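Local coordinates for superoxide dismutase (Candida albicans, PDB 4GUN), which probably disproportionates superoxide into hydrogen peroxide and oxygen at a manganese ion, protecting the cell against toxic radicals, at residues I2-D14 against V38-E52. The protein carries 2 engineered substitutions. Residues are numbered along the deposited sequence; the frame is centred on the assembly and turned at random.
Sequences ITENEKISLPKID and VAYVNGYNAAIDALE
Asn45 clasps the backbone of Ile8 with both ends of its amide, tying the N-terminal loop segment 2-14 to helix 26-56, the first arm of the alpha-hairpin domain of this iron/manganese superoxide dismutase. Ile8 N donates to Asn45 OD1 at 2.8 Å, nearly straight at 167°, and Asn45 ND2 returns one to Ile8 O at 3.0 Å, that oxygen almost in the amide plane; the pair fixes the amide's rotation. This is the tight part. Ile8 CG1 sits between backbone N and carbonyl carbon (chi1 65°), which brings CD1 against Val41 CA and Tyr44 CB; His77 of helix 60-85 touches this side chain. Leu10 CD2 meets Val38 CG2 at 3.9 Å.

Toward Ile2 the contact becomes solvent-exposed and its polar bonds lengthen. Ile2 rests CD1 on Ile48 CG2, and its N reaches Asp49 OD2 at 3.2 Å from above the carboxylate plane, with a weak second bond to Glu52 OE1. Glu6 OE1 and Glu52 OE2 lie 2.8 Å apart, two acceptors whose repulsion a shared proton might ease. Val55 of the second subunit packs on Glu6 and Ile48. One water donates to Glu6 O at 2.7 Å and accepts from Tyr44 OH at 2.8 Å, in the ring plane.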
loop_
_atom_site.group_PDB
_atom_site.type_symbol
_atom_site.label_atom_id
_atom_site.label_comp_id
_atom_site.label_asym_id
_atom_site.label_seq_id
_atom_site.Cartn_x
_atom_site.Cartn_y
_atom_site.Cartn_z
ATOM N N ILE A 2 -18.302 -22.892 -9.062
ATOM C CA ILE A 2 -17.595 -22.424 -10.260
ATOM C C ILE A 2 -17.991 -23.219 -11.513
ATOM O O ILE A 2 -17.924 -24.454 -11.519
ATOM C CB ILE A 2 -16.044 -22.300 -10.068
ATOM C CG1 ILE A 2 -15.388 -21.553 -11.268
ATOM C CG2 ILE A 2 -15.377 -23.674 -9.769
ATOM C CD1 ILE A 2 -13.880 -21.298 -11.209
ATOM N N THR A 3 -18.394 -22.504 -12.566
ATOM C CA THR A 3 -18.781 -23.129 -13.830
ATOM C C THR A 3 -17.562 -23.275 -14.753
ATOM O O THR A 3 -16.497 -22.702 -14.495
ATOM C CB THR A 3 -19.963 -22.387 -14.492
ATOM O OG1 THR A 3 -19.489 -21.182 -15.091
ATOM C CG2 THR A 3 -21.104 -22.095 -13.522
ATOM N N GLU A 4 -17.730 -24.052 -15.822
ATOM C CA GLU A 4 -16.722 -24.340 -16.836
ATOM C C GLU A 4 -16.340 -23.101 -17.656
ATOM O O GLU A 4 -15.164 -22.931 -17.977
ATOM C CB GLU A 4 -17.164 -25.522 -17.733
ATOM C CG GLU A 4 -18.652 -25.559 -18.090
ATOM C CD GLU A 4 -19.561 -26.275 -17.102
ATOM O OE1 GLU A 4 -19.691 -27.516 -17.204
ATOM O OE2 GLU A 4 -20.157 -25.592 -16.236
ATOM N N ASN A 5 -17.321 -22.224 -17.960
ATOM C CA ASN A 5 -17.116 -20.990 -18.733
ATOM C C ASN A 5 -16.338 -19.889 -17.983
ATOM O O ASN A 5 -15.796 -18.986 -18.624
ATOM C CB ASN A 5 -18.450 -20.443 -19.290
ATOM C CG ASN A 5 -19.375 -19.830 -18.262
ATOM O OD1 ASN A 5 -20.146 -20.526 -17.593
ATOM N ND2 ASN A 5 -19.367 -18.506 -18.159
ATOM N N GLU A 6 -16.303 -19.957 -16.637
ATOM C CA GLU A 6 -15.623 -18.981 -15.782
ATOM C C GLU A 6 -14.176 -19.390 -15.487
ATOM O O GLU A 6 -13.390 -18.552 -15.040
ATOM C CB GLU A 6 -16.377 -18.802 -14.447
ATOM C CG GLU A 6 -17.801 -18.277 -14.572
ATOM C CD GLU A 6 -18.612 -18.336 -13.290
ATOM O OE1 GLU A 6 -18.266 -19.146 -12.401
ATOM O OE2 GLU A 6 -19.590 -17.566 -13.170
ATOM N N LYS A 7 -13.841 -20.682 -15.702
ATOM C CA LYS A 7 -12.520 -21.251 -15.432
ATOM C C LYS A 7 -11.493 -20.768 -16.428
ATOM O O LYS A 7 -11.765 -20.780 -17.626
ATOM C CB LYS A 7 -12.584 -22.787 -15.496
ATOM C CG LYS A 7 -13.055 -23.453 -14.216
ATOM C CD LYS A 7 -12.944 -24.977 -14.297
ATOM C CE LYS A 7 -11.552 -25.497 -14.004
ATOM N NZ LYS A 7 -11.510 -26.985 -13.979
ATOM N N ILE A 8 -10.304 -20.367 -15.942
ATOM C CA ILE A 8 -9.188 -19.969 -16.801
ATOM C C ILE A 8 -8.246 -21.173 -16.970
ATOM O O ILE A 8 -8.260 -22.104 -16.153
ATOM C CB ILE A 8 -8.432 -18.692 -16.318
ATOM C CG1 ILE A 8 -7.720 -18.909 -14.965
ATOM C CG2 ILE A 8 -9.375 -17.465 -16.304
ATOM C CD1 ILE A 8 -6.652 -17.941 -14.624
ATOM N N SER A 9 -7.425 -21.152 -18.026
ATOM C CA SER A 9 -6.490 -22.241 -18.278
ATOM C C SER A 9 -5.139 -21.708 -18.692
ATOM O O SER A 9 -5.016 -20.534 -19.046
ATOM C CB SER A 9 -7.070 -23.228 -19.292
ATOM O OG SER A 9 -7.302 -22.619 -20.548
ATOM N N LEU A 10 -4.113 -22.546 -18.592
ATOM C CA LEU A 10 -2.764 -22.160 -18.972
ATOM C C LEU A 10 -2.735 -21.930 -20.488
ATOM O O LEU A 10 -3.159 -22.824 -21.212
ATOM C CB LEU A 10 -1.769 -23.268 -18.576
ATOM C CG LEU A 10 -0.280 -22.959 -18.746
ATOM C CD1 LEU A 10 0.192 -21.997 -17.691
ATOM C CD2 LEU A 10 0.549 -24.247 -18.659
ATOM N N PRO A 11 -2.286 -20.751 -20.994
ATOM C CA PRO A 11 -2.258 -20.550 -22.456
ATOM C C PRO A 11 -1.164 -21.382 -23.131
ATOM O O PRO A 11 -0.202 -21.809 -22.480
ATOM C CB PRO A 11 -1.974 -19.052 -22.598
ATOM C CG PRO A 11 -1.131 -18.728 -21.390
ATOM C CD PRO A 11 -1.743 -19.572 -20.284
ATOM N N LYS A 12 -1.327 -21.621 -24.438
ATOM C CA LYS A 12 -0.357 -22.345 -25.255
ATOM C C LYS A 12 0.757 -21.355 -25.584
ATOM O O LYS A 12 0.460 -20.194 -25.883
ATOM C CB LYS A 12 -1.038 -22.851 -26.541
ATOM N N ILE A 13 2.029 -21.781 -25.483
ATOM C CA ILE A 13 3.202 -20.910 -25.730
ATOM C C ILE A 13 3.710 -21.069 -27.171
ATOM O O ILE A 13 4.034 -22.178 -27.569
ATOM C CB ILE A 13 4.328 -21.160 -24.682
ATOM C CG1 ILE A 13 3.789 -21.290 -23.231
ATOM C CG2 ILE A 13 5.460 -20.139 -24.799
ATOM C CD1 ILE A 13 3.156 -20.042 -22.594
ATOM N N ASP A 14 3.831 -19.952 -27.920
ATOM C CA ASP A 14 4.239 -19.907 -29.338
ATOM C C ASP A 14 5.751 -20.101 -29.608
ATOM O O ASP A 14 6.233 -19.791 -30.705
ATOM C CB ASP A 14 3.724 -18.613 -30.012
ATOM C CG ASP A 14 2.301 -18.200 -29.654
ATOM O OD1 ASP A 14 1.418 -19.099 -29.559
ATOM O OD2 ASP A 14 2.055 -16.978 -29.517
ATOM N N VAL A 38 1.062 -21.776 -13.715
ATOM C CA VAL A 38 0.116 -22.837 -13.300
ATOM C C VAL A 38 -0.488 -22.547 -11.902
ATOM O O VAL A 38 -1.675 -22.799 -11.683
ATOM C CB VAL A 38 0.796 -24.239 -13.385
ATOM C CG1 VAL A 38 0.075 -25.277 -12.523
ATOM C CG2 VAL A 38 0.884 -24.718 -14.831
ATOM N N ALA A 39 0.343 -22.036 -10.955
ATOM C CA ALA A 39 -0.098 -21.697 -9.594
ATOM C C ALA A 39 -1.111 -20.536 -9.600
ATOM O O ALA A 39 -2.074 -20.561 -8.832
ATOM C CB ALA A 39 1.099 -21.373 -8.705
ATOM N N TYR A 40 -0.939 -19.557 -10.497
ATOM C CA TYR A 40 -1.922 -18.472 -10.630
ATOM C C TYR A 40 -3.220 -18.972 -11.313
ATOM O O TYR A 40 -4.294 -18.511 -10.944
ATOM C CB TYR A 40 -1.340 -17.263 -11.385
ATOM C CG TYR A 40 -0.075 -16.698 -10.778
ATOM C CD1 TYR A 40 -0.065 -16.189 -9.481
ATOM C CD2 TYR A 40 1.089 -16.586 -11.528
ATOM C CE1 TYR A 40 1.090 -15.654 -8.923
ATOM C CE2 TYR A 40 2.264 -16.079 -10.972
ATOM C CZ TYR A 40 2.256 -15.598 -9.676
ATOM O OH TYR A 40 3.416 -15.091 -9.140
ATOM N N VAL A 41 -3.130 -19.905 -12.295
ATOM C CA VAL A 41 -4.316 -20.481 -12.962
ATOM C C VAL A 41 -5.207 -21.179 -11.898
ATOM O O VAL A 41 -6.438 -20.992 -11.861
ATOM C CB VAL A 41 -3.910 -21.463 -14.113
ATOM C CG1 VAL A 41 -5.111 -22.302 -14.593
ATOM C CG2 VAL A 41 -3.291 -20.710 -15.288
ATOM N N ASN A 42 -4.562 -21.994 -11.047
ATOM C CA ASN A 42 -5.219 -22.742 -9.989
ATOM C C ASN A 42 -5.778 -21.835 -8.895
ATOM O O ASN A 42 -6.926 -22.026 -8.468
ATOM C CB ASN A 42 -4.267 -23.805 -9.421
ATOM C CG ASN A 42 -4.030 -24.933 -10.400
ATOM O OD1 ASN A 42 -4.842 -25.170 -11.306
ATOM N ND2 ASN A 42 -2.936 -25.680 -10.221
ATOM N N GLY A 43 -4.968 -20.848 -8.487
ATOM C CA GLY A 43 -5.312 -19.881 -7.466
ATOM C C GLY A 43 -6.526 -19.064 -7.853
ATOM O O GLY A 43 -7.426 -18.888 -7.035
ATOM N N TYR A 44 -6.597 -18.614 -9.115
ATOM C CA TYR A 44 -7.769 -17.869 -9.570
ATOM C C TYR A 44 -9.017 -18.742 -9.581
ATOM O O TYR A 44 -10.037 -18.320 -9.041
ATOM C CB TYR A 44 -7.541 -17.172 -10.938
ATOM C CG TYR A 44 -8.754 -16.424 -11.456
ATOM C CD1 TYR A 44 -8.994 -15.102 -11.089
ATOM C CD2 TYR A 44 -9.647 -17.030 -12.334
ATOM C CE1 TYR A 44 -10.123 -14.418 -11.545
ATOM C CE2 TYR A 44 -10.787 -16.364 -12.781
ATOM C CZ TYR A 44 -11.017 -15.054 -12.392
ATOM O OH TYR A 44 -12.130 -14.404 -12.861
ATOM N N ASN A 45 -8.952 -19.948 -10.172
ATOM C CA ASN A 45 -10.152 -20.804 -10.232
ATOM C C ASN A 45 -10.691 -21.199 -8.841
ATOM O O ASN A 45 -11.911 -21.256 -8.654
ATOM C CB ASN A 45 -9.970 -21.997 -11.179
ATOM C CG ASN A 45 -9.674 -21.625 -12.615
ATOM O OD1 ASN A 45 -10.175 -20.636 -13.158
ATOM N ND2 ASN A 45 -8.830 -22.407 -13.262
ATOM N N ALA A 46 -9.788 -21.407 -7.862
ATOM C CA ALA A 46 -10.160 -21.721 -6.480
ATOM C C ALA A 46 -10.748 -20.487 -5.796
ATOM O O ALA A 46 -11.761 -20.627 -5.112
ATOM C CB ALA A 46 -8.956 -22.230 -5.695
ATOM N N ALA A 47 -10.142 -19.286 -6.000
ATOM C CA ALA A 47 -10.619 -18.008 -5.425
ATOM C C ALA A 47 -12.009 -17.675 -5.911
ATOM O O ALA A 47 -12.825 -17.187 -5.124
ATOM C CB ALA A 47 -9.671 -16.863 -5.765
ATOM N N ILE A 48 -12.287 -17.928 -7.200
ATOM C CA ILE A 48 -13.613 -17.671 -7.771
ATOM C C ILE A 48 -14.667 -18.592 -7.155
ATOM O O ILE A 48 -15.774 -18.140 -6.857
ATOM C CB ILE A 48 -13.605 -17.665 -9.329
ATOM C CG1 ILE A 48 -13.014 -16.343 -9.879
ATOM C CG2 ILE A 48 -14.997 -17.965 -9.954
ATOM C CD1 ILE A 48 -13.474 -15.015 -9.217
ATOM N N ASP A 49 -14.306 -19.867 -6.949
ATOM C CA ASP A 49 -15.206 -20.845 -6.346
ATOM C C ASP A 49 -15.523 -20.423 -4.896
ATOM O O ASP A 49 -16.690 -20.481 -4.468
ATOM C CB ASP A 49 -14.573 -22.246 -6.385
ATOM C CG ASP A 49 -15.540 -23.363 -6.038
ATOM O OD1 ASP A 49 -15.072 -24.427 -5.582
ATOM O OD2 ASP A 49 -16.764 -23.174 -6.230
ATOM N N ALA A 50 -14.480 -19.964 -4.157
ATOM C CA ALA A 50 -14.629 -19.513 -2.772
ATOM C C ALA A 50 -15.522 -18.254 -2.690
ATOM O O ALA A 50 -16.357 -18.137 -1.785
ATOM C CB ALA A 50 -13.261 -19.255 -2.156
ATOM N N LEU A 51 -15.366 -17.347 -3.668
ATOM C CA LEU A 51 -16.090 -16.081 -3.785
ATOM C C LEU A 51 -17.600 -16.274 -3.979
ATOM O O LEU A 51 -18.379 -15.625 -3.280
ATOM C CB LEU A 51 -15.482 -15.236 -4.931
ATOM C CG LEU A 51 -15.832 -13.732 -5.025
ATOM C CD1 LEU A 51 -17.032 -13.485 -5.914
ATOM C CD2 LEU A 51 -15.918 -13.054 -3.647
ATOM N N GLU A 52 -18.012 -17.153 -4.907
ATOM C CA GLU A 52 -19.439 -17.423 -5.176
ATOM C C GLU A 52 -20.154 -18.013 -3.964
ATOM O O GLU A 52 -21.285 -17.617 -3.657
ATOM C CB GLU A 52 -19.614 -18.291 -6.428
ATOM C CG GLU A 52 -19.086 -17.587 -7.667
ATOM C CD GLU A 52 -18.921 -18.420 -8.920
ATOM O OE1 GLU A 52 -18.751 -19.655 -8.814
ATOM O OE2 GLU A 52 -18.898 -17.818 -10.016
HETATM O O HOH W 1 -13.700 -15.899 -14.666
#